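Local coordinates for clavulanic acid biosynthesis oligopeptide binding protein 2 (Streptomyces clavuligerus, PDB 2WOL) that probably binds oligopeptides or related solutes as an extracellular solute-binding protein linked to the clavulanic acid biosynthesis pathway, at residues 41-46 with 53-58. Sequence-based numbering, arbitrary orientation.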
ATOM      1  N   ALA A  41      -6.246 -15.350  -5.481  1.00 10.20           N
ATOM      2  CA  ALA A  41      -7.362 -14.474  -5.821  1.00  9.95           C
ATOM      3  C   ALA A  41      -7.223 -13.931  -7.235  1.00  9.65           C
ATOM      4  O   ALA A  41      -6.114 -13.762  -7.740  1.00  9.23           O
ATOM      5  CB  ALA A  41      -7.452 -13.335  -4.828  1.00 10.19           C
ATOM      6  N   ASP A  42      -8.359 -13.662  -7.871  1.00  9.59           N
ATOM      7  CA  ASP A  42      -8.386 -13.003  -9.172  1.00  9.63           C
ATOM      8  C   ASP A  42      -8.035 -11.527  -8.988  1.00  9.51           C
ATOM      9  O   ASP A  42      -8.139 -10.984  -7.884  1.00  9.08           O
ATOM     10  CB  ASP A  42      -9.791 -13.142  -9.779  1.00  9.94           C
ATOM     11  CG  ASP A  42      -9.808 -13.027 -11.302  1.00 10.80           C
ATOM     12  OD1 ASP A  42      -8.789 -12.658 -11.917  1.00 10.80           O
ATOM     13  OD2 ASP A  42     -10.875 -13.309 -11.889  1.00 12.17           O
ATOM     14  N   VAL A  43      -7.611 -10.882 -10.068  1.00  9.55           N
ATOM     15  CA  VAL A  43      -7.458  -9.432 -10.069  1.00  9.79           C
ATOM     16  C   VAL A  43      -8.794  -8.777  -9.714  1.00  9.64           C
ATOM     17  O   VAL A  43      -9.861  -9.323 -10.018  1.00 10.02           O
ATOM     18  CB  VAL A  43      -6.964  -8.903 -11.444  1.00  9.81           C
ATOM     19  CG1 VAL A  43      -5.617  -9.517 -11.799  1.00 10.64           C
ATOM     20  CG2 VAL A  43      -7.990  -9.172 -12.554  1.00 10.55           C
ATOM     21  N   ASP A  44      -8.739  -7.622  -9.058  1.00  9.43           N
ATOM     22  CA  ASP A  44      -9.959  -6.852  -8.825  1.00  9.19           C
ATOM     23  C   ASP A  44     -10.436  -6.163 -10.108  1.00  9.48           C
ATOM     24  O   ASP A  44     -11.640  -6.023 -10.334  1.00  9.81           O
ATOM     25  CB  ASP A  44      -9.811  -5.863  -7.650  1.00  9.06           C
ATOM     26  CG  ASP A  44      -8.609  -4.923  -7.788  1.00  9.69           C
ATOM     27  OD1 ASP A  44      -7.727  -5.159  -8.638  1.00  9.87           O
ATOM     28  OD2 ASP A  44      -8.551  -3.944  -7.012  1.00 10.93           O
ATOM     29  N   SER A  45      -9.488  -5.761 -10.952  1.00  8.92           N
ATOM     30  CA  SER A  45      -9.789  -5.144 -12.242  1.00  8.83           C
ATOM     31  C   SER A  45      -8.571  -5.173 -13.159  1.00  8.75           C
ATOM     32  O   SER A  45      -7.428  -5.145 -12.685  1.00  8.72           O
ATOM     33  CB  SER A  45     -10.247  -3.695 -12.043  1.00  8.91           C
ATOM     34  OG  SER A  45     -10.603  -3.101 -13.281  1.00  9.27           O
ATOM     35  N   LEU A  46      -8.830  -5.242 -14.465  1.00  8.62           N
ATOM     36  CA  LEU A  46      -7.796  -5.026 -15.479  1.00  8.91           C
ATOM     37  C   LEU A  46      -7.851  -3.611 -16.079  1.00  8.82           C
ATOM     38  O   LEU A  46      -7.072  -3.271 -16.971  1.00  9.41           O
ATOM     39  CB  LEU A  46      -7.859  -6.097 -16.577  1.00  9.20           C
ATOM     40  CG  LEU A  46      -7.515  -7.530 -16.148  1.00 10.19           C
ATOM     41  CD1 LEU A  46      -7.779  -8.499 -17.286  1.00 11.99           C
ATOM     42  CD2 LEU A  46      -6.073  -7.657 -15.663  1.00 11.90           C
ATOM     43  N   TYR A  53      -5.527  -3.281  -5.494  1.00  9.26           N
ATOM     44  CA  TYR A  53      -4.703  -4.373  -4.978  1.00  9.56           C
ATOM     45  C   TYR A  53      -3.239  -4.047  -5.217  1.00  9.32           C
ATOM     46  O   TYR A  53      -2.844  -3.755  -6.354  1.00  9.01           O
ATOM     47  CB  TYR A  53      -5.003  -5.698  -5.688  1.00  9.80           C
ATOM     48  CG  TYR A  53      -6.298  -6.407  -5.335  1.00 10.37           C
ATOM     49  CD1 TYR A  53      -7.138  -5.948  -4.317  1.00 11.34           C
ATOM     50  CD2 TYR A  53      -6.664  -7.566  -6.020  1.00 11.14           C
ATOM     51  CE1 TYR A  53      -8.324  -6.628  -4.008  1.00 12.23           C
ATOM     52  CE2 TYR A  53      -7.834  -8.250  -5.718  1.00 12.36           C
ATOM     53  CZ  TYR A  53      -8.656  -7.776  -4.716  1.00 11.84           C
ATOM     54  OH  TYR A  53      -9.814  -8.465  -4.432  1.00 13.14           O
ATOM     55  N   VAL A  54      -2.431  -4.119  -4.163  1.00  9.20           N
ATOM     56  CA  VAL A  54      -0.994  -3.853  -4.278  1.00  9.08           C
ATOM     57  C   VAL A  54      -0.353  -4.745  -5.341  1.00  8.56           C
ATOM     58  O   VAL A  54       0.449  -4.271  -6.147  1.00  8.42           O
ATOM     59  CB  VAL A  54      -0.252  -3.996  -2.922  1.00  9.59           C
ATOM     60  CG1 VAL A  54       1.239  -3.730  -3.096  1.00  9.99           C
ATOM     61  CG2 VAL A  54      -0.834  -3.040  -1.891  1.00 10.76           C
ATOM     62  N   TRP A  55      -0.737  -6.021  -5.362  1.00  7.95           N
ATOM     63  CA  TRP A  55      -0.154  -6.968  -6.308  1.00  7.68           C
ATOM     64  C   TRP A  55      -0.597  -6.734  -7.754  1.00  7.69           C
ATOM     65  O   TRP A  55       0.096  -7.134  -8.690  1.00  8.01           O
ATOM     66  CB  TRP A  55      -0.372  -8.419  -5.865  1.00  7.64           C
ATOM     67  CG  TRP A  55      -1.796  -8.904  -5.838  1.00  7.04           C
ATOM     68  CD1 TRP A  55      -2.658  -8.870  -4.776  1.00  7.73           C
ATOM     69  CD2 TRP A  55      -2.501  -9.553  -6.906  1.00  7.33           C
ATOM     70  NE1 TRP A  55      -3.862  -9.435  -5.124  1.00  8.30           N
ATOM     71  CE2 TRP A  55      -3.792  -9.870  -6.423  1.00  7.08           C
ATOM     72  CE3 TRP A  55      -2.167  -9.897  -8.225  1.00  7.62           C
ATOM     73  CZ2 TRP A  55      -4.751 -10.514  -7.215  1.00  8.02           C
ATOM     74  CZ3 TRP A  55      -3.126 -10.539  -9.014  1.00  7.56           C
ATOM     75  CH2 TRP A  55      -4.399 -10.839  -8.503  1.00  7.73           C
ATOM     76  N   VAL A  56      -1.748  -6.093  -7.935  1.00  7.51           N
ATOM     77  CA  VAL A  56      -2.175  -5.709  -9.277  1.00  7.64           C
ATOM     78  C   VAL A  56      -1.446  -4.428  -9.709  1.00  7.55           C
ATOM     79  O   VAL A  56      -1.094  -4.285 -10.881  1.00  7.67           O
ATOM     80  CB  VAL A  56      -3.709  -5.579  -9.401  1.00  7.32           C
ATOM     81  CG1 VAL A  56      -4.102  -5.184 -10.825  1.00  7.89           C
ATOM     82  CG2 VAL A  56      -4.384  -6.897  -9.024  1.00  7.94           C
ATOM     83  N   TRP A  57      -1.186  -3.514  -8.772  1.00  7.41           N
ATOM     84  CA  TRP A  57      -0.313  -2.372  -9.072  1.00  7.93           C
ATOM     85  C   TRP A  57       1.051  -2.882  -9.537  1.00  8.03           C
ATOM     86  O   TRP A  57       1.640  -2.357 -10.480  1.00  8.33           O
ATOM     87  CB  TRP A  57      -0.133  -1.457  -7.861  1.00  8.43           C
ATOM     88  CG  TRP A  57      -1.399  -0.837  -7.354  1.00  9.19           C
ATOM     89  CD1 TRP A  57      -2.581  -0.705  -8.029  1.00  9.71           C
ATOM     90  CD2 TRP A  57      -1.611  -0.257  -6.055  1.00  9.93           C
ATOM     91  NE1 TRP A  57      -3.513  -0.079  -7.236  1.00  9.05           N
ATOM     92  CE2 TRP A  57      -2.947   0.207  -6.019  1.00  9.79           C
ATOM     93  CE3 TRP A  57      -0.803  -0.088  -4.917  1.00 10.88           C
ATOM     94  CZ2 TRP A  57      -3.496   0.829  -4.891  1.00 10.46           C
ATOM     95  CZ3 TRP A  57      -1.351   0.541  -3.789  1.00 10.39           C
ATOM     96  CH2 TRP A  57      -2.689   0.986  -3.789  1.00 10.55           C
ATOM     97  N   LEU A  58       1.535  -3.921  -8.862  1.00  8.33           N
ATOM     98  CA  LEU A  58       2.793  -4.564  -9.207  1.00  8.44           C
ATOM     99  C   LEU A  58       2.734  -5.180 -10.611  1.00  8.42           C
ATOM    100  O   LEU A  58       3.656  -5.011 -11.411  1.00  8.60           O
ATOM    101  CB  LEU A  58       3.100  -5.631  -8.153  1.00  8.62           C
ATOM    102  CG  LEU A  58       4.433  -6.368  -8.166  1.00  9.58           C
ATOM    103  CD1 LEU A  58       5.560  -5.429  -7.735  1.00 10.44           C
ATOM    104  CD2 LEU A  58       4.323  -7.560  -7.236  1.00 10.83           C
TER
HETATM  105  O   HOH W   1     -10.198 -10.689  -6.104  1.00 19.41           O
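Asp44 lays CB, CG and OD2 over one face of the Tyr53 ring. Its CB stands 3.7 Å from the ring centroid in a CH-pi contact, and the carboxylate is stacked parallel to the ring, with CG 3.6 Å above the plane and over its centre. Both carboxylate oxygens are bonded by the neighbouring chain, which probably holds the group flat: OD1 accepts from Thr51 OG1 and, weakly, from Ser45 N, while OD2 takes the N-H of Tyr52.

The rim of the same ring, at CE2, meets the Asp42 carbonyl. Asp42 O lies in the ring plane, 3.5 Å from CE2, and a water donates to it at 2.7 Å while also bonding Tyr53 OH, so the phenol's hydroxyl ties the two segments together indirectly.

In this family 5 solute-binding protein the contact folds the loop following strand 34-39, a member of a mixed five-stranded sheet, back onto the start of helix 54-63, for which Tyr53 is the N-cap residue.

The buried Trp55 and Val56 receive Val43 from the loop. Val43 CG1 meets Trp55 CH2 at 3.8 Å, the two side chains crossing at about a right angle, and Val56 CG2 at 4.0 Å. Branching lets Val56 use its methyls separately: CG2 also rests on one face of the indole, toward its rim, while CG1 approaches Ser45 O to 3.8 Å. At the indole edge, CZ2 lies 3.5 Å from Asp42 O, and Ala41 O is near CH2.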